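Local coordinates for protein cryptochrome DASH, chloroplastic/mitochondrial (Arabidopsis thaliana, PDB 2J4D) that repairs cyclobutane pyrimidine dimers in single-stranded DNA, carries FAD and a folate chromophore, and may act as a photoreceptor, at residues F46-R51 / L292-I297; Y72-R77 / I118-P123; F188-V193 / R329-F334. All blocks are in the same frame, centred on the assembly; numbering follows the deposited sequence.

Contact 1: F46-R51 / L292-I297; sequences FRNDLR and LAFGCI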
loop_
_atom_site.group_PDB
_atom_site.type_symbol
_atom_site.label_atom_id
_atom_site.label_comp_id
_atom_site.label_asym_id
_atom_site.label_seq_id
_atom_site.Cartn_x
_atom_site.Cartn_y
_atom_site.Cartn_z
ATOM N N PHE A 46 0.993 -11.108 -12.346
ATOM C CA PHE A 46 0.921 -10.469 -11.034
ATOM C C PHE A 46 1.600 -9.103 -11.024
ATOM O O PHE A 46 2.639 -8.906 -11.655
ATOM C CB PHE A 46 1.622 -11.339 -9.976
ATOM C CG PHE A 46 0.793 -12.497 -9.463
ATOM C CD1 PHE A 46 -0.068 -12.327 -8.379
ATOM C CD2 PHE A 46 0.927 -13.767 -10.017
ATOM C CE1 PHE A 46 -0.779 -13.404 -7.846
ATOM C CE2 PHE A 46 0.221 -14.859 -9.495
ATOM C CZ PHE A 46 -0.635 -14.677 -8.404
ATOM N N ARG A 47 1.002 -8.163 -10.301
ATOM C CA ARG A 47 1.582 -6.839 -10.139
ATOM C C ARG A 47 1.483 -6.499 -8.658
ATOM O O ARG A 47 2.332 -6.933 -7.881
ATOM C CB ARG A 47 0.870 -5.816 -11.020
ATOM C CG ARG A 47 1.415 -5.837 -12.456
ATOM C CD ARG A 47 1.135 -4.537 -13.212
ATOM N NE ARG A 47 -0.273 -4.430 -13.562
ATOM C CZ ARG A 47 -0.790 -3.470 -14.318
ATOM N NH1 ARG A 47 -0.017 -2.510 -14.810
ATOM N NH2 ARG A 47 -2.086 -3.498 -14.611
ATOM N N ASN A 48 0.464 -5.749 -8.249
ATOM C CA ASN A 48 0.322 -5.446 -6.828
ATOM C C ASN A 48 -0.897 -6.158 -6.263
ATOM O O ASN A 48 -1.764 -5.562 -5.634
ATOM C CB ASN A 48 0.266 -3.933 -6.592
ATOM C CG ASN A 48 1.663 -3.315 -6.515
ATOM O OD1 ASN A 48 2.399 -3.527 -5.543
ATOM N ND2 ASN A 48 2.045 -2.578 -7.548
ATOM N N ASP A 49 -0.925 -7.464 -6.502
ATOM C CA ASP A 49 -1.995 -8.344 -6.056
ATOM C C ASP A 49 -1.313 -9.656 -5.674
ATOM O O ASP A 49 -1.746 -10.742 -6.071
ATOM C CB ASP A 49 -3.000 -8.553 -7.200
ATOM C CG ASP A 49 -2.339 -9.037 -8.501
ATOM O OD1 ASP A 49 -1.098 -9.008 -8.616
ATOM O OD2 ASP A 49 -3.077 -9.435 -9.426
ATOM N N LEU A 50 -0.242 -9.544 -4.887
ATOM C CA LEU A 50 0.558 -10.705 -4.491
ATOM C C LEU A 50 -0.082 -11.595 -3.427
ATOM O O LEU A 50 0.401 -11.692 -2.295
ATOM C CB LEU A 50 1.948 -10.235 -4.033
ATOM C CG LEU A 50 2.603 -9.245 -5.010
ATOM C CD1 LEU A 50 3.992 -8.855 -4.503
ATOM C CD2 LEU A 50 2.679 -9.868 -6.404
ATOM N N ARG A 51 -1.170 -12.257 -3.805
ATOM C CA ARG A 51 -1.885 -13.136 -2.882
ATOM C C ARG A 51 -2.665 -14.168 -3.674
ATOM O O ARG A 51 -2.860 -14.022 -4.889
ATOM C CB ARG A 51 -2.896 -12.340 -2.042
ATOM C CG ARG A 51 -4.026 -11.732 -2.896
ATOM C CD ARG A 51 -5.109 -11.035 -2.075
ATOM N NE ARG A 51 -6.228 -10.632 -2.936
ATOM C CZ ARG A 51 -6.227 -9.561 -3.729
ATOM N NH1 ARG A 51 -5.169 -8.751 -3.769
ATOM N NH2 ARG A 51 -7.269 -9.315 -4.516
ATOM N N LEU A 292 -1.871 -4.206 2.124
ATOM C CA LEU A 292 -2.929 -3.781 1.214
ATOM C C LEU A 292 -2.306 -3.186 -0.046
ATOM O O LEU A 292 -2.769 -3.448 -1.160
ATOM C CB LEU A 292 -3.842 -2.744 1.886
ATOM C CG LEU A 292 -4.870 -3.347 2.854
ATOM C CD1 LEU A 292 -5.486 -2.265 3.720
ATOM C CD2 LEU A 292 -5.944 -4.084 2.038
ATOM N N ALA A 293 -1.246 -2.401 0.122
ATOM C CA ALA A 293 -0.580 -1.763 -1.019
ATOM C C ALA A 293 -0.044 -2.788 -2.016
ATOM O O ALA A 293 -0.153 -2.612 -3.231
ATOM C CB ALA A 293 0.553 -0.861 -0.528
ATOM N N PHE A 294 0.532 -3.865 -1.506
ATOM C CA PHE A 294 1.056 -4.908 -2.375
ATOM C C PHE A 294 0.004 -5.937 -2.772
ATOM O O PHE A 294 0.283 -6.853 -3.553
ATOM C CB PHE A 294 2.236 -5.598 -1.698
ATOM C CG PHE A 294 3.536 -4.886 -1.905
ATOM C CD1 PHE A 294 4.280 -5.106 -3.060
ATOM C CD2 PHE A 294 3.998 -3.968 -0.967
ATOM C CE1 PHE A 294 5.469 -4.420 -3.282
ATOM C CE2 PHE A 294 5.184 -3.274 -1.174
ATOM C CZ PHE A 294 5.925 -3.499 -2.334
ATOM N N GLY A 295 -1.202 -5.786 -2.234
ATOM C CA GLY A 295 -2.261 -6.729 -2.541
ATOM C C GLY A 295 -2.062 -8.086 -1.875
ATOM O O GLY A 295 -2.586 -9.093 -2.367
ATOM N N CYS A 296 -1.296 -8.122 -0.779
ATOM C CA CYS A 296 -1.060 -9.357 -0.018
ATOM C C CYS A 296 -2.346 -9.759 0.698
ATOM O O CYS A 296 -2.555 -10.933 1.007
ATOM C CB CYS A 296 0.055 -9.172 1.011
ATOM S SG CYS A 296 1.680 -8.957 0.274
ATOM N N ILE A 297 -3.176 -8.766 0.999
ATOM C CA ILE A 297 -4.490 -8.998 1.609
ATOM C C ILE A 297 -5.446 -8.050 0.895
ATOM O O ILE A 297 -5.020 -7.070 0.272
ATOM C CB ILE A 297 -4.539 -8.707 3.141
ATOM C CG1 ILE A 297 -4.125 -7.259 3.418
ATOM C CG2 ILE A 297 -3.683 -9.731 3.901
ATOM C CD1 ILE A 297 -4.224 -6.858 4.884
#
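The side chains of L50 and F294 run alongside each other in the same direction, with 4.0 Å between L50 CD1 and F294 CD1. N48 reaches the same ring obliquely: its OD1 sits 3.5 Å from F294 CD1, and the amide and ring planes are 55° apart. The backbones are also joined directly, because L50 N donates to F294 O over 3.0 Å. R51 adds the second bond. Its CG stands between the backbone N and the carbonyl carbon (chi1 65°) and the chain then runs extended to NE, which lays the methylenes along the carbonyl of G295, R51 CG coming within 3.1 Å of G295 O. The last torsion folds NH1 back onto that same oxygen, 3.0 Å from R51 NH1 to G295 O, with a nearly straight N-H...O angle of 168° and the oxygen in the guanidinium plane. R51 NH2 donates to D54 O, so the buried guanidinium bridges G295 and the continuation of its own loop. Within the loop, L50 is the centre of an inverse gamma turn, with R51 N 2.8 Å from D49 O. G295 itself is pressed against this loop, its CA 3.3 Å from N48 O in a CA-H...O contact; any CB there would collide with N48 O and D49 CA. Helix 92-111 borders the site, C101 touching both L50 and C296. With positive phi and two bonds back into the last turn, G295 makes a Schellman motif at the end of helix 289-293, whose L292 touches FAD; the arrangement is that of a helix C-terminus docked on the loop following a strand of the photolyase alpha/beta domain.

Contact 2: Y72-R77 / I118-P123; sequences YCLDPR and IRSGKP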
loop_
_atom_site.group_PDB
_atom_site.type_symbol
_atom_site.label_atom_id
_atom_site.label_comp_id
_atom_site.label_asym_id
_atom_site.label_seq_id
_atom_site.Cartn_x
_atom_site.Cartn_y
_atom_site.Cartn_z
ATOM N N TYR A 72 5.578 -13.092 -12.545
ATOM C CA TYR A 72 5.816 -11.786 -11.949
ATOM C C TYR A 72 7.047 -11.259 -12.666
ATOM O O TYR A 72 8.054 -11.966 -12.782
ATOM C CB TYR A 72 6.116 -11.833 -10.453
ATOM C CG TYR A 72 6.405 -10.443 -9.909
ATOM C CD1 TYR A 72 5.367 -9.558 -9.602
ATOM C CD2 TYR A 72 7.716 -9.983 -9.779
ATOM C CE1 TYR A 72 5.631 -8.248 -9.183
ATOM C CE2 TYR A 72 7.994 -8.678 -9.360
ATOM C CZ TYR A 72 6.950 -7.819 -9.068
ATOM O OH TYR A 72 7.230 -6.529 -8.679
ATOM N N CYS A 73 6.957 -10.032 -13.166
ATOM C CA CYS A 73 8.079 -9.413 -13.859
ATOM C C CYS A 73 8.670 -8.326 -12.995
ATOM O O CYS A 73 7.964 -7.420 -12.549
ATOM C CB CYS A 73 7.636 -8.775 -15.177
ATOM S SG CYS A 73 6.887 -9.912 -16.343
ATOM N N LEU A 74 9.967 -8.412 -12.745
ATOM C CA LEU A 74 10.599 -7.373 -11.969
ATOM C C LEU A 74 10.950 -6.303 -13.006
ATOM O O LEU A 74 11.969 -6.388 -13.693
ATOM C CB LEU A 74 11.848 -7.899 -11.288
ATOM C CG LEU A 74 12.269 -6.877 -10.241
ATOM C CD1 LEU A 74 11.452 -7.043 -8.963
ATOM C CD2 LEU A 74 13.717 -7.071 -9.970
ATOM N N ASP A 75 10.062 -5.319 -13.120
ATOM C CA ASP A 75 10.161 -4.215 -14.075
ATOM C C ASP A 75 11.327 -3.298 -13.726
ATOM O O ASP A 75 11.335 -2.689 -12.660
ATOM C CB ASP A 75 8.852 -3.420 -14.024
ATOM C CG ASP A 75 8.681 -2.467 -15.194
ATOM O OD1 ASP A 75 9.681 -1.875 -15.645
ATOM O OD2 ASP A 75 7.521 -2.301 -15.644
ATOM N N PRO A 76 12.319 -3.176 -14.624
ATOM C CA PRO A 76 13.473 -2.309 -14.352
ATOM C C PRO A 76 13.106 -0.856 -14.022
ATOM O O PRO A 76 13.822 -0.169 -13.290
ATOM C CB PRO A 76 14.311 -2.431 -15.634
ATOM C CG PRO A 76 13.292 -2.766 -16.697
ATOM C CD PRO A 76 12.392 -3.751 -15.980
ATOM N N ARG A 77 11.982 -0.389 -14.549
ATOM C CA ARG A 77 11.551 0.979 -14.295
ATOM C C ARG A 77 11.181 1.196 -12.822
ATOM O O ARG A 77 11.211 2.317 -12.334
ATOM C CB ARG A 77 10.369 1.328 -15.204
ATOM C CG ARG A 77 10.764 1.425 -16.675
ATOM C CD ARG A 77 9.561 1.378 -17.613
ATOM N NE ARG A 77 8.885 0.085 -17.543
ATOM C CZ ARG A 77 8.210 -0.464 -18.545
ATOM N NH1 ARG A 77 8.113 0.167 -19.709
ATOM N NH2 ARG A 77 7.646 -1.652 -18.387
ATOM N N ILE A 118 9.462 -16.177 -12.175
ATOM C CA ILE A 118 9.977 -14.843 -11.920
ATOM C C ILE A 118 11.009 -14.469 -12.978
ATOM O O ILE A 118 11.965 -15.209 -13.210
ATOM C CB ILE A 118 10.624 -14.753 -10.518
ATOM C CG1 ILE A 118 9.577 -15.076 -9.441
ATOM C CG2 ILE A 118 11.191 -13.354 -10.292
ATOM C CD1 ILE A 118 10.101 -14.955 -8.020
ATOM N N ARG A 119 10.802 -13.327 -13.626
ATOM C CA ARG A 119 11.717 -12.844 -14.653
ATOM C C ARG A 119 11.993 -11.373 -14.412
ATOM O O ARG A 119 11.127 -10.646 -13.918
ATOM C CB ARG A 119 11.100 -13.008 -16.043
ATOM C CG ARG A 119 10.992 -14.444 -16.529
ATOM C CD ARG A 119 12.348 -14.981 -16.953
ATOM N NE ARG A 119 12.272 -16.360 -17.424
ATOM C CZ ARG A 119 12.270 -17.430 -16.630
ATOM N NH1 ARG A 119 12.342 -17.291 -15.311
ATOM N NH2 ARG A 119 12.208 -18.643 -17.160
ATOM N N SER A 120 13.199 -10.934 -14.744
ATOM C CA SER A 120 13.557 -9.528 -14.594
ATOM C C SER A 120 13.463 -8.900 -15.976
ATOM O O SER A 120 14.091 -9.375 -16.914
ATOM C CB SER A 120 14.982 -9.375 -14.052
ATOM O OG SER A 120 15.036 -9.690 -12.673
ATOM N N GLY A 121 12.668 -7.842 -16.104
ATOM C CA GLY A 121 12.521 -7.192 -17.395
ATOM C C GLY A 121 11.160 -6.538 -17.548
ATOM O O GLY A 121 10.331 -6.609 -16.642
ATOM N N LYS A 122 10.928 -5.903 -18.692
ATOM C CA LYS A 122 9.659 -5.235 -18.950
ATOM C C LYS A 122 8.562 -6.235 -19.299
ATOM O O LYS A 122 8.762 -7.127 -20.121
ATOM C CB LYS A 122 9.817 -4.235 -20.098
ATOM C CG LYS A 122 10.732 -3.075 -19.763
ATOM C CD LYS A 122 10.990 -2.206 -20.984
ATOM C CE LYS A 122 11.940 -1.066 -20.637
ATOM N NZ LYS A 122 12.286 -0.215 -21.820
ATOM N N PRO A 123 7.384 -6.095 -18.671
ATOM C CA PRO A 123 6.248 -6.987 -18.918
ATOM C C PRO A 123 5.885 -7.057 -20.403
ATOM O O PRO A 123 5.536 -8.125 -20.913
ATOM C CB PRO A 123 5.121 -6.348 -18.105
ATOM C CG PRO A 123 5.846 -5.711 -16.965
ATOM C CD PRO A 123 7.044 -5.083 -17.653
#
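The R77 guanidinium is overlapped on one face by K122, whose CG lies 3.7 Å from R77 NH2, offset toward the rim, the two side chains running nearly perpendicular. P123 approaches the same group at its edge, CD being 3.6 Å from R77 NH2. The R77 chain bends at chi3 (-65°), which turns NE and NH2 side-on to the carboxylate of D75, one nitrogen to each oxygen; R77 NE to D75 OD1 measures 2.8 Å. OD1 also accepts from R77 N, an Asx turn, while R77 NH1 pairs with E124. An alanine in place of D75 would probably cost R77 its side-on salt bridge and the Asx turn, leaving the guanidinium held mainly by E124 and less firmly fixed against K122 and P123. Strands 72-74 and 118-120 run parallel, 26° apart, in the sheet of the photolyase alpha/beta domain, and the helix 92-111 between them in sequence makes the pair a beta-alpha-beta crossover. Y72 O accepts from R119 N, and L74 N meets R119 O at 2.8 Å. The last link is less regular: G121 N donates to L74 O over 2.9 Å, from 45° above the carbonyl plane. Y72, L74, I118 and S120 face one side of the sheet, where helix 92-111 packs on Y72, L74 and I118. On the other side, C73 CB comes 4.0 Å from P123 CG, and I126 of helix 123-134 touches C73 and R119. At the strand end, P76 CD is 3.4 Å from G121 C.

Contact 3: F188-V193 / R329-F334; sequences FDLPDV and RDYFRF. With FAD (flavin-adenine dinucleotide), chain C.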
loop_
_atom_site.group_PDB
_atom_site.type_symbol
_atom_site.label_atom_id
_atom_site.label_comp_id
_atom_site.label_asym_id
_atom_site.label_seq_id
_atom_site.Cartn_x
_atom_site.Cartn_y
_atom_site.Cartn_z
ATOM N N PHE A 188 -16.245 9.159 -13.368
ATOM C CA PHE A 188 -16.090 10.492 -13.942
ATOM C C PHE A 188 -16.933 11.464 -13.123
ATOM O O PHE A 188 -16.639 12.650 -13.046
ATOM C CB PHE A 188 -16.562 10.502 -15.400
ATOM C CG PHE A 188 -15.450 10.352 -16.399
ATOM C CD1 PHE A 188 -14.257 9.726 -16.046
ATOM C CD2 PHE A 188 -15.596 10.832 -17.697
ATOM C CE1 PHE A 188 -13.223 9.581 -16.973
ATOM C CE2 PHE A 188 -14.570 10.693 -18.634
ATOM C CZ PHE A 188 -13.382 10.067 -18.270
ATOM N N ASP A 189 -17.991 10.946 -12.512
ATOM C CA ASP A 189 -18.861 11.778 -11.696
ATOM C C ASP A 189 -18.729 11.461 -10.216
ATOM O O ASP A 189 -19.687 11.581 -9.452
ATOM C CB ASP A 189 -20.311 11.625 -12.150
ATOM C CG ASP A 189 -20.629 12.495 -13.351
ATOM O OD1 ASP A 189 -20.861 13.709 -13.164
ATOM O OD2 ASP A 189 -20.623 11.965 -14.479
ATOM N N LEU A 190 -17.534 11.047 -9.811
ATOM C CA LEU A 190 -17.297 10.740 -8.405
ATOM C C LEU A 190 -17.431 12.053 -7.636
ATOM O O LEU A 190 -16.951 13.091 -8.091
ATOM C CB LEU A 190 -15.878 10.197 -8.218
ATOM C CG LEU A 190 -15.560 9.530 -6.881
ATOM C CD1 LEU A 190 -16.155 8.137 -6.888
ATOM C CD2 LEU A 190 -14.044 9.463 -6.665
ATOM N N PRO A 191 -18.099 12.035 -6.470
ATOM C CA PRO A 191 -18.247 13.270 -5.689
ATOM C C PRO A 191 -16.875 13.799 -5.267
ATOM O O PRO A 191 -15.990 13.015 -4.923
ATOM C CB PRO A 191 -19.079 12.820 -4.487
ATOM C CG PRO A 191 -19.929 11.723 -5.072
ATOM C CD PRO A 191 -18.933 10.956 -5.913
ATOM N N ASP A 192 -16.685 15.118 -5.300
ATOM C CA ASP A 192 -15.403 15.693 -4.895
ATOM C C ASP A 192 -15.292 15.835 -3.381
ATOM O O ASP A 192 -14.272 16.284 -2.861
ATOM C CB ASP A 192 -15.171 17.054 -5.562
ATOM C CG ASP A 192 -14.711 16.920 -7.009
ATOM O OD1 ASP A 192 -14.094 15.882 -7.338
ATOM O OD2 ASP A 192 -14.948 17.847 -7.813
ATOM N N VAL A 193 -16.354 15.459 -2.680
ATOM C CA VAL A 193 -16.376 15.512 -1.221
ATOM C C VAL A 193 -16.499 14.082 -0.699
ATOM O O VAL A 193 -17.456 13.378 -1.014
ATOM C CB VAL A 193 -17.567 16.340 -0.716
ATOM C CG1 VAL A 193 -17.641 16.278 0.809
ATOM C CG2 VAL A 193 -17.414 17.784 -1.183
ATOM N N ARG A 329 -9.594 4.635 1.366
ATOM C CA ARG A 329 -8.686 4.020 0.392
ATOM C C ARG A 329 -9.426 3.855 -0.946
ATOM O O ARG A 329 -8.888 4.168 -2.012
ATOM C CB ARG A 329 -8.204 2.664 0.910
ATOM C CG ARG A 329 -7.400 1.858 -0.095
ATOM C CD ARG A 329 -6.751 0.638 0.563
ATOM N NE ARG A 329 -6.083 -0.193 -0.427
ATOM C CZ ARG A 329 -6.710 -1.060 -1.216
ATOM N NH1 ARG A 329 -8.026 -1.225 -1.124
ATOM N NH2 ARG A 329 -6.025 -1.741 -2.124
ATOM N N ASP A 330 -10.660 3.358 -0.884
ATOM C CA ASP A 330 -11.480 3.193 -2.088
ATOM C C ASP A 330 -11.637 4.540 -2.790
ATOM O O ASP A 330 -11.475 4.656 -4.011
ATOM C CB ASP A 330 -12.883 2.696 -1.719
ATOM C CG ASP A 330 -12.981 1.188 -1.633
ATOM O OD1 ASP A 330 -11.943 0.493 -1.526
ATOM O OD2 ASP A 330 -14.129 0.695 -1.660
ATOM N N TYR A 331 -11.974 5.557 -2.004
ATOM C CA TYR A 331 -12.194 6.894 -2.539
ATOM C C TYR A 331 -11.003 7.424 -3.319
ATOM O O TYR A 331 -11.163 7.917 -4.431
ATOM C CB TYR A 331 -12.544 7.868 -1.410
ATOM C CG TYR A 331 -12.899 9.258 -1.886
ATOM C CD1 TYR A 331 -13.984 9.467 -2.740
ATOM C CD2 TYR A 331 -12.147 10.365 -1.488
ATOM C CE1 TYR A 331 -14.312 10.741 -3.191
ATOM C CE2 TYR A 331 -12.465 11.648 -1.931
ATOM C CZ TYR A 331 -13.547 11.829 -2.782
ATOM O OH TYR A 331 -13.867 13.091 -3.225
ATOM N N PHE A 332 -9.805 7.342 -2.747
ATOM C CA PHE A 332 -8.648 7.850 -3.478
ATOM C C PHE A 332 -8.345 7.020 -4.721
ATOM O O PHE A 332 -7.846 7.544 -5.717
ATOM C CB PHE A 332 -7.420 7.937 -2.566
ATOM C CG PHE A 332 -7.427 9.153 -1.671
ATOM C CD1 PHE A 332 -7.511 10.432 -2.220
ATOM C CD2 PHE A 332 -7.359 9.022 -0.291
ATOM C CE1 PHE A 332 -7.527 11.562 -1.405
ATOM C CE2 PHE A 332 -7.374 10.145 0.538
ATOM C CZ PHE A 332 -7.457 11.418 -0.018
ATOM N N ARG A 333 -8.651 5.729 -4.666
ATOM C CA ARG A 333 -8.418 4.866 -5.819
ATOM C C ARG A 333 -9.343 5.310 -6.964
ATOM O O ARG A 333 -8.901 5.460 -8.107
ATOM C CB ARG A 333 -8.679 3.400 -5.431
ATOM C CG ARG A 333 -8.802 2.435 -6.601
ATOM C CD ARG A 333 -7.497 2.235 -7.336
ATOM N NE ARG A 333 -6.500 1.563 -6.511
ATOM C CZ ARG A 333 -5.343 1.095 -6.971
ATOM N NH1 ARG A 333 -5.037 1.222 -8.259
ATOM N NH2 ARG A 333 -4.487 0.511 -6.145
ATOM N N PHE A 334 -10.621 5.538 -6.668
ATOM C CA PHE A 334 -11.540 5.973 -7.726
ATOM C C PHE A 334 -11.203 7.398 -8.157
ATOM O O PHE A 334 -11.289 7.740 -9.333
ATOM C CB PHE A 334 -13.005 5.903 -7.258
ATOM C CG PHE A 334 -13.486 4.502 -6.960
ATOM C CD1 PHE A 334 -13.316 3.479 -7.887
ATOM C CD2 PHE A 334 -14.114 4.209 -5.750
ATOM C CE1 PHE A 334 -13.760 2.179 -7.609
ATOM C CE2 PHE A 334 -14.565 2.913 -5.462
ATOM C CZ PHE A 334 -14.384 1.899 -6.396
HETATM P PA FAD C . -5.467 2.446 9.823
HETATM O O1A FAD C . -5.401 1.153 10.535
HETATM O O2A FAD C . -5.857 3.673 10.556
HETATM O O5B FAD C . -6.452 2.324 8.557
HETATM C C5B FAD C . -6.785 1.032 8.004
HETATM C C4B FAD C . -6.594 1.098 6.485
HETATM O O4B FAD C . -7.435 2.128 5.968
HETATM C C3B FAD C . -5.185 1.456 6.026
HETATM O O3B FAD C . -4.302 0.347 6.053
HETATM C C2B FAD C . -5.459 2.015 4.664
HETATM O O2B FAD C . -5.498 1.063 3.623
HETATM C C1B FAD C . -6.785 2.771 4.859
HETATM N N9A FAD C . -6.654 4.211 5.163
HETATM C C8A FAD C . -6.678 4.820 6.402
HETATM N N7A FAD C . -6.542 6.137 6.326
HETATM C C5A FAD C . -6.428 6.401 4.979
HETATM C C6A FAD C . -6.253 7.607 4.261
HETATM N N6A FAD C . -6.185 8.810 4.816
HETATM N N1A FAD C . -6.164 7.517 2.881
HETATM C C2A FAD C . -6.230 6.292 2.263
HETATM N N3A FAD C . -6.395 5.103 2.890
HETATM C C4A FAD C . -6.476 5.208 4.245
HETATM N N1 FAD C . -1.810 5.247 2.699
HETATM C C2 FAD C . -1.391 4.256 1.837
HETATM O O2 FAD C . -1.917 3.158 1.837
HETATM N N3 FAD C . -0.338 4.543 0.954
HETATM C C4 FAD C . 0.316 5.772 0.896
HETATM O O4 FAD C . 1.247 5.963 0.092
HETATM C C4X FAD C . -0.119 6.784 1.785
HETATM N N5 FAD C . 0.484 8.051 1.799
HETATM C C5X FAD C . -0.024 9.078 2.597
HETATM C C6 FAD C . 0.502 10.374 2.517
HETATM C C7 FAD C . 0.012 11.436 3.311
HETATM C C7M FAD C . 0.622 12.810 3.174
HETATM C C8 FAD C . -1.064 11.163 4.231
HETATM C C8M FAD C . -1.655 12.241 5.127
HETATM C C9 FAD C . -1.602 9.865 4.319
HETATM C C9A FAD C . -1.102 8.800 3.513
HETATM N N10 FAD C . -1.626 7.475 3.583
HETATM C C10 FAD C . -1.189 6.482 2.678
HETATM C "C1'" FAD C . -2.903 7.211 4.323
HETATM C "C2'" FAD C . -2.775 6.762 5.793
HETATM O "O2'" FAD C . -1.928 7.656 6.494
HETATM C "C3'" FAD C . -2.201 5.349 5.856
HETATM O "O3'" FAD C . -3.010 4.437 5.088
HETATM C "C4'" FAD C . -2.123 4.751 7.272
HETATM O "O4'" FAD C . -1.261 5.538 8.097
HETATM C "C5'" FAD C . -1.592 3.326 7.179
HETATM O "O5'" FAD C . -1.534 2.741 8.482
HETATM P P FAD C . -2.646 1.825 9.126
HETATM O O1P FAD C . -2.758 0.664 8.228
HETATM O O2P FAD C . -2.249 1.500 10.523
HETATM O O3P FAD C . -3.971 2.688 9.267
#
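Y331 meets the carbonyl of P191 with its hydroxyl, donating over 2.7 Å from Y331 OH to P191 O. The oxygen lies at the ring's edge, near its plane, and the hydroxyl approaches it at a C=O...OH angle of 136°, tilted modestly from the carbonyl plane, in a short bond. This is the tight part of the contact, completed by L190. Its CG is anti to the backbone N (chi1 -167°), sending the isobutyl group at helix 317-339, where L190 CD2 fits between two residues one turn apart. It lies 3.7 Å from Y331 CE1 and 3.8 Å from F334 CB. F334 touches through its CB alone, since its ring leads away. The rest of the loop packs more loosely: apart from the P191 carbonyl, P191, D192 and V193 bury little area against the helix segment. Even so, D192, whose CB points away from 329-334, ties loop to helix by a salt bridge from OD1 to K338, further along the same helix, whose NZ also donates to L190 O. F188 and D189 do not touch 329-334; with D192 and K338 they lie around a bound methenyltetrahydrofolate. The same helix meets FAD elsewhere, R329 CD standing 3.3 Å from FAD O2B and F332 CD2 3.7 Å from FAD N1A. The loop between strand 168-172 and helix 194-204 thus rests on helix 317-339 of the FAD-binding domain, with F197 of helix 194-204 against L190, Y331 and F334, and Y434 of helix 425-436 against Y331 and F332.

Going from the N terminus, contact 1 opens just after strand 41-46, and the long loop it closes at 292-297 contains contact 2 entirely. Contact 2 closes a short loop, 72-77 to 118-123, around helix 92-111 and pairs neighbouring strands of the alpha/beta domain. Contact 3 opens at 188-193, still within the span of contact 1, but closes at 329-334, beyond it, so these two cross. Contacts 1 and 2 touch where Y72 packs on the F46-R47 backbone, while contacts 1 and 3 meet at L292 and R329. Contacts 2 and 3 stay about 14 Å apart at their nearest atoms. Contacts 1 and 3 join loops after sheet strands to helices that touch FAD.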